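Local coordinates for DNR protein (Pseudomonas aeruginosa, PDB 2Z69) that probably acts as a DNA-binding transcription factor governing dissimilative nitrate respiration in response to nitric oxide, this chain being its sensor domain, at residues P25-E30 against Q124-L129; A90-D95 against K117-Q122. All coordinates share one frame; numbering follows the deposited sequence.

Interaction 1 of 2, residues P25-E30 against Q124-L129; sequences PVQLQE and QDNTPL
Gln27 pushes its carboxamide into the turn at Asp125 and Asn126, where NE2 meets both the backbone and the side chain of Asp125. One N-H of NE2 serves each acceptor: NE2 lies 3.2 Å from Asp125 O and 3.1 Å from Asp125 OD1. Both bonds are bent, with N-H...acceptor angles of 139° and 136°. Seen from the glutamine, the two oxygens lie close to its amide plane, one on each side of the C-N line, which would fix the rotation of the amide about chi3. Seen from the aspartate, NE2 stands above both the peptide carbonyl plane and the carboxylate plane, and the amide and carboxylate are almost perpendicular (89°). Glutamine suits this place because its chain, extended beyond CG, carries a two-proton donor across the gap from one turn of helix 25-33. The acceptor reaches back to meet it: Asp125 CG sits between the backbone N and the carbonyl carbon, bringing the carboxylate to the same side as its own carbonyl.

In this sensor domain, of the cyclic nucleotide-binding fold, the turn links helix 116-123 to helix 127-140, with Asn126 at the N-cap of the latter. Asn126 points toward Gln27 and is buried, a short polar residue apt for a helix start. At the helix start itself, Thr127 OG1 is hydrogen-bonded to Thr127 OG1 of the second subunit. On its way to Asp125, the Gln27 side chain also packs on Gln122 of helix 116-123.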
loop_
_atom_site.group_PDB
_atom_site.type_symbol
_atom_site.label_atom_id
_atom_site.label_comp_id
_atom_site.label_asym_id
_atom_site.label_seq_id
_atom_site.Cartn_x
_atom_site.Cartn_y
_atom_site.Cartn_z
ATOM N N PRO B 25 -16.001 -8.994 -14.887
ATOM C CA PRO B 25 -17.337 -9.554 -14.620
ATOM C C PRO B 25 -17.317 -10.871 -13.828
ATOM O O PRO B 25 -18.115 -11.049 -12.906
ATOM C CB PRO B 25 -17.894 -9.784 -16.026
ATOM C CG PRO B 25 -17.277 -8.690 -16.824
ATOM C CD PRO B 25 -15.904 -8.446 -16.254
ATOM N N VAL B 26 -16.401 -11.771 -14.183
ATOM C CA VAL B 26 -16.257 -13.064 -13.508
ATOM C C VAL B 26 -15.905 -12.885 -12.028
ATOM O O VAL B 26 -16.563 -13.453 -11.158
ATOM C CB VAL B 26 -15.189 -13.962 -14.200
ATOM C CG1 VAL B 26 -15.207 -15.378 -13.612
ATOM C CG2 VAL B 26 -15.421 -14.005 -15.696
ATOM N N GLN B 27 -14.876 -12.085 -11.762
ATOM C CA GLN B 27 -14.396 -11.816 -10.398
ATOM C C GLN B 27 -15.439 -11.134 -9.534
ATOM O O GLN B 27 -15.564 -11.444 -8.351
ATOM C CB GLN B 27 -13.100 -10.992 -10.432
ATOM C CG GLN B 27 -11.876 -11.813 -10.889
ATOM C CD GLN B 27 -10.673 -10.957 -11.248
ATOM O OE1 GLN B 27 -10.783 -9.745 -11.432
ATOM N NE2 GLN B 27 -9.515 -11.593 -11.369
ATOM N N LEU B 28 -16.192 -10.218 -10.140
ATOM C CA LEU B 28 -17.251 -9.478 -9.456
ATOM C C LEU B 28 -18.380 -10.410 -9.010
ATOM O O LEU B 28 -18.844 -10.333 -7.868
ATOM C CB LEU B 28 -17.787 -8.358 -10.359
ATOM C CG LEU B 28 -18.622 -7.257 -9.715
ATOM C CD1 LEU B 28 -18.076 -6.835 -8.340
ATOM C CD2 LEU B 28 -18.702 -6.072 -10.643
ATOM N N GLN B 29 -18.798 -11.289 -9.920
ATOM C CA GLN B 29 -19.789 -12.325 -9.664
ATOM C C GLN B 29 -19.374 -13.173 -8.462
ATOM O O GLN B 29 -20.176 -13.432 -7.579
ATOM C CB GLN B 29 -19.951 -13.196 -10.934
ATOM C CG GLN B 29 -21.093 -14.223 -10.931
ATOM C CD GLN B 29 -20.952 -15.304 -12.032
ATOM O OE1 GLN B 29 -20.043 -16.144 -11.999
ATOM N NE2 GLN B 29 -21.870 -15.288 -12.994
ATOM N N GLU B 30 -18.109 -13.586 -8.428
ATOM C CA GLU B 30 -17.596 -14.452 -7.362
ATOM C C GLU B 30 -17.607 -13.743 -6.001
ATOM O O GLU B 30 -17.887 -14.357 -4.967
ATOM C CB GLU B 30 -16.192 -14.961 -7.715
ATOM C CG GLU B 30 -15.650 -16.044 -6.768
ATOM C CD GLU B 30 -14.321 -16.656 -7.210
ATOM O OE1 GLU B 30 -13.910 -16.473 -8.380
ATOM O OE2 GLU B 30 -13.683 -17.342 -6.381
ATOM N N GLN B 124 -5.360 -11.166 -5.530
ATOM C CA GLN B 124 -4.231 -12.025 -5.857
ATOM C C GLN B 124 -4.122 -12.399 -7.339
ATOM O O GLN B 124 -3.067 -12.857 -7.764
ATOM C CB GLN B 124 -4.248 -13.282 -5.003
ATOM C CG GLN B 124 -4.072 -13.008 -3.512
ATOM C CD GLN B 124 -4.351 -14.240 -2.676
ATOM O OE1 GLN B 124 -4.151 -15.368 -3.133
ATOM N NE2 GLN B 124 -4.820 -14.034 -1.441
ATOM N N ASP B 125 -5.195 -12.222 -8.109
ATOM C CA ASP B 125 -5.090 -12.292 -9.569
ATOM C C ASP B 125 -5.695 -11.095 -10.319
ATOM O O ASP B 125 -6.328 -11.238 -11.371
ATOM C CB ASP B 125 -5.590 -13.633 -10.121
ATOM C CG ASP B 125 -7.063 -13.862 -9.871
ATOM O OD1 ASP B 125 -7.800 -14.115 -10.853
ATOM O OD2 ASP B 125 -7.481 -13.811 -8.691
ATOM N N ASN B 126 -5.490 -9.910 -9.769
ATOM C CA ASN B 126 -5.798 -8.676 -10.473
ATOM C C ASN B 126 -4.697 -7.660 -10.174
ATOM O O ASN B 126 -4.803 -6.897 -9.218
ATOM C CB ASN B 126 -7.178 -8.130 -10.069
ATOM C CG ASN B 126 -7.717 -7.088 -11.054
ATOM O OD1 ASN B 126 -8.860 -7.172 -11.495
ATOM N ND2 ASN B 126 -6.895 -6.127 -11.411
ATOM N N THR B 127 -3.640 -7.662 -10.988
ATOM C CA THR B 127 -2.538 -6.684 -10.814
ATOM C C THR B 127 -3.021 -5.230 -10.856
ATOM O O THR B 127 -2.678 -4.491 -9.964
ATOM C CB THR B 127 -1.391 -6.867 -11.801
ATOM O OG1 THR B 127 -1.356 -8.222 -12.231
ATOM C CG2 THR B 127 -0.060 -6.511 -11.160
ATOM N N PRO B 128 -3.853 -4.837 -11.856
ATOM C CA PRO B 128 -4.381 -3.480 -11.891
ATOM C C PRO B 128 -5.016 -3.069 -10.557
ATOM O O PRO B 128 -4.720 -1.987 -10.055
ATOM C CB PRO B 128 -5.448 -3.552 -12.990
ATOM C CG PRO B 128 -4.927 -4.571 -13.932
ATOM C CD PRO B 128 -4.339 -5.621 -13.013
ATOM N N LEU B 129 -5.853 -3.932 -9.977
ATOM C CA LEU B 129 -6.476 -3.639 -8.687
ATOM C C LEU B 129 -5.443 -3.511 -7.574
ATOM O O LEU B 129 -5.523 -2.583 -6.771
ATOM C CB LEU B 129 -7.554 -4.676 -8.328
ATOM C CG LEU B 129 -8.395 -4.433 -7.071
ATOM C CD1 LEU B 129 -9.171 -3.142 -7.155
ATOM C CD2 LEU B 129 -9.325 -5.613 -6.775
#

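Interaction 2 of 2, residues A90-D95 against K117-Q122; sequences AMMFMD and KAYLRQ
Met92 lays its thioether against Tyr119 and Leu120, a Met-aromatic contact joined to aliphatic packing within the cyclic nucleotide-binding fold. It connects the loop after strand 86-87 to helix 116-123, which follows the last strand. Met92 SD is 3.7 Å from Tyr119 CD2 and 4.9 Å from the ring centroid, approaching obliquely, with the two side chains crossing at about a right angle. The methionine runs straight through chi2 (171°) and then bends at chi3, so that CE swings round and also comes near Tyr119 CD2. An unbranched, pliable chain of this kind can follow both the ring and the leucine beside it.

With chi1 at -176°, the Tyr119 ring runs across the methionine chain, and the CD2 side is what meets the sulfur. Its hydroxyl is hydrogen-bonded to Leu19 O, while Phe56 meets the ring edge-to-face. Tyrosine thus offers an apolar flank to the sulfur and a polar end to the main chain. Leu120 and Met92 run alongside each other, pointing opposite ways, with Leu120 CG 3.9 Å from Met92 SD and CD1 4.0 Å from Met92 CG. The branched end of the leucine divides its work: CD1 lies along the methionine, and CD2 turns to the Phe93 ring. That ring is buried, packing on Leu133 and Leu137 of helix 127-140 as well, and Met92 CB, 3.6 Å from the ring plane, sits over the outer part of one face. At the far end of the ring, Phe93 CZ stops 4.0 Å from Leu120 CD2.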
loop_
_atom_site.group_PDB
_atom_site.type_symbol
_atom_site.label_atom_id
_atom_site.label_comp_id
_atom_site.label_asym_id
_atom_site.label_seq_id
_atom_site.Cartn_x
_atom_site.Cartn_y
_atom_site.Cartn_z
ATOM N N ALA B 90 -10.370 -0.104 4.468
ATOM C CA ALA B 90 -9.053 0.143 5.024
ATOM C C ALA B 90 -8.625 -0.917 6.033
ATOM O O ALA B 90 -7.445 -1.023 6.337
ATOM C CB ALA B 90 -8.977 1.539 5.655
ATOM N N MET B 91 -9.581 -1.696 6.539
ATOM C CA MET B 91 -9.306 -2.593 7.672
ATOM C C MET B 91 -8.434 -3.758 7.226
ATOM O O MET B 91 -7.653 -4.300 8.014
ATOM C CB MET B 91 -10.605 -3.094 8.343
ATOM C CG MET B 91 -11.347 -2.058 9.261
ATOM S SD MET B 91 -10.426 -1.369 10.671
ATOM C CE MET B 91 -9.832 -2.839 11.493
ATOM N N MET B 92 -8.568 -4.120 5.953
ATOM C CA MET B 92 -7.780 -5.180 5.316
ATOM C C MET B 92 -6.277 -4.915 5.274
ATOM O O MET B 92 -5.478 -5.841 5.140
ATOM C CB MET B 92 -8.214 -5.302 3.869
ATOM C CG MET B 92 -9.231 -6.332 3.588
ATOM S SD MET B 92 -9.832 -6.163 1.899
ATOM C CE MET B 92 -11.009 -4.829 2.102
ATOM N N PHE B 93 -5.916 -3.642 5.340
ATOM C CA PHE B 93 -4.534 -3.184 5.155
ATOM C C PHE B 93 -4.079 -2.427 6.393
ATOM O O PHE B 93 -3.331 -1.446 6.315
ATOM C CB PHE B 93 -4.420 -2.303 3.901
ATOM C CG PHE B 93 -4.946 -2.952 2.651
ATOM C CD1 PHE B 93 -6.233 -2.661 2.193
ATOM C CD2 PHE B 93 -4.169 -3.868 1.943
ATOM C CE1 PHE B 93 -6.742 -3.259 1.032
ATOM C CE2 PHE B 93 -4.669 -4.483 0.779
ATOM C CZ PHE B 93 -5.961 -4.180 0.325
ATOM N N MET B 94 -4.575 -2.889 7.534
ATOM C CA MET B 94 -4.113 -2.477 8.850
ATOM C C MET B 94 -3.626 -3.749 9.547
ATOM O O MET B 94 -4.194 -4.825 9.368
ATOM C CB MET B 94 -5.277 -1.852 9.628
ATOM C CG MET B 94 -5.533 -0.397 9.279
ATOM S SD MET B 94 -6.982 0.320 10.086
ATOM C CE MET B 94 -6.786 -0.229 11.777
ATOM N N ASP B 95 -2.578 -3.664 10.331
ATOM C CA ASP B 95 -2.137 -4.872 11.023
ATOM C C ASP B 95 -2.872 -4.957 12.356
ATOM O O ASP B 95 -2.259 -5.059 13.413
ATOM C CB ASP B 95 -0.618 -4.911 11.169
ATOM C CG ASP B 95 0.094 -5.289 9.859
ATOM O OD1 ASP B 95 -0.589 -5.647 8.868
ATOM O OD2 ASP B 95 1.350 -5.235 9.822
ATOM N N LYS B 117 -11.358 -11.646 3.234
ATOM C CA LYS B 117 -10.692 -12.804 2.629
ATOM C C LYS B 117 -11.062 -13.071 1.145
ATOM O O LYS B 117 -10.205 -13.405 0.345
ATOM C CB LYS B 117 -10.908 -14.065 3.504
ATOM N N ALA B 118 -12.340 -12.918 0.799
ATOM C CA ALA B 118 -12.780 -13.105 -0.584
ATOM C C ALA B 118 -12.312 -11.982 -1.475
ATOM O O ALA B 118 -11.961 -12.220 -2.595
ATOM C CB ALA B 118 -14.303 -13.225 -0.669
ATOM N N TYR B 119 -12.329 -10.750 -0.997
ATOM C CA TYR B 119 -11.855 -9.639 -1.825
ATOM C C TYR B 119 -10.355 -9.824 -2.137
ATOM O O TYR B 119 -9.926 -9.731 -3.303
ATOM C CB TYR B 119 -12.160 -8.291 -1.155
ATOM C CG TYR B 119 -11.794 -7.071 -1.977
ATOM C CD1 TYR B 119 -12.592 -6.644 -3.035
ATOM C CD2 TYR B 119 -10.637 -6.354 -1.703
ATOM C CE1 TYR B 119 -12.245 -5.507 -3.781
ATOM C CE2 TYR B 119 -10.284 -5.240 -2.449
ATOM C CZ TYR B 119 -11.098 -4.816 -3.474
ATOM O OH TYR B 119 -10.721 -3.703 -4.185
ATOM N N LEU B 120 -9.585 -10.153 -1.100
ATOM C CA LEU B 120 -8.150 -10.314 -1.226
ATOM C C LEU B 120 -7.788 -11.504 -2.117
ATOM O O LEU B 120 -6.727 -11.524 -2.736
ATOM C CB LEU B 120 -7.494 -10.437 0.162
ATOM C CG LEU B 120 -7.454 -9.175 1.042
ATOM C CD1 LEU B 120 -7.115 -9.514 2.498
ATOM C CD2 LEU B 120 -6.426 -8.188 0.467
ATOM N N ARG B 121 -8.687 -12.473 -2.209
ATOM C CA ARG B 121 -8.521 -13.577 -3.135
ATOM C C ARG B 121 -8.564 -13.110 -4.590
ATOM O O ARG B 121 -7.790 -13.608 -5.419
ATOM C CB ARG B 121 -9.593 -14.627 -2.881
ATOM C CG ARG B 121 -9.119 -16.090 -3.007
ATOM C CD ARG B 121 -10.241 -17.034 -2.530
ATOM N NE ARG B 121 -10.588 -16.772 -1.142
ATOM C CZ ARG B 121 -11.819 -16.827 -0.636
ATOM N NH1 ARG B 121 -12.865 -17.132 -1.405
ATOM N NH2 ARG B 121 -12.002 -16.554 0.650
ATOM N N GLN B 122 -9.467 -12.177 -4.902
ATOM C CA GLN B 122 -9.577 -11.600 -6.265
ATOM C C GLN B 122 -8.349 -10.782 -6.576
ATOM O O GLN B 122 -7.824 -10.796 -7.693
ATOM C CB GLN B 122 -10.798 -10.675 -6.408
ATOM C CG GLN B 122 -12.092 -11.281 -5.979
ATOM C CD GLN B 122 -12.257 -12.673 -6.520
ATOM O OE1 GLN B 122 -12.356 -12.874 -7.736
ATOM N NE2 GLN B 122 -12.264 -13.656 -5.621
#

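Overall arrangement
From the N terminus the chain passes through helix 6-14 into helix 25-33, whose partner in interaction 1 comes only after the strands of both sheets and helix 116-123. Interaction 2 closes a much shorter loop, from the segment after strand 86-87, through strands 102-105 and 109-115, to helix 116-123; it lies wholly within the larger loop, so the two nest without crossing. The centres of interactions 1 and 2 are about 13 Å apart. Helix 116-123 bridges them, since Gln122 packs on Gln27 and Glu30, and Tyr119 on Leu129. Interaction 1 ties helix 25-33 to the turn that starts helix 127-140, interaction 2 the loop 90-95 to helix 116-123, and both touch the second subunit.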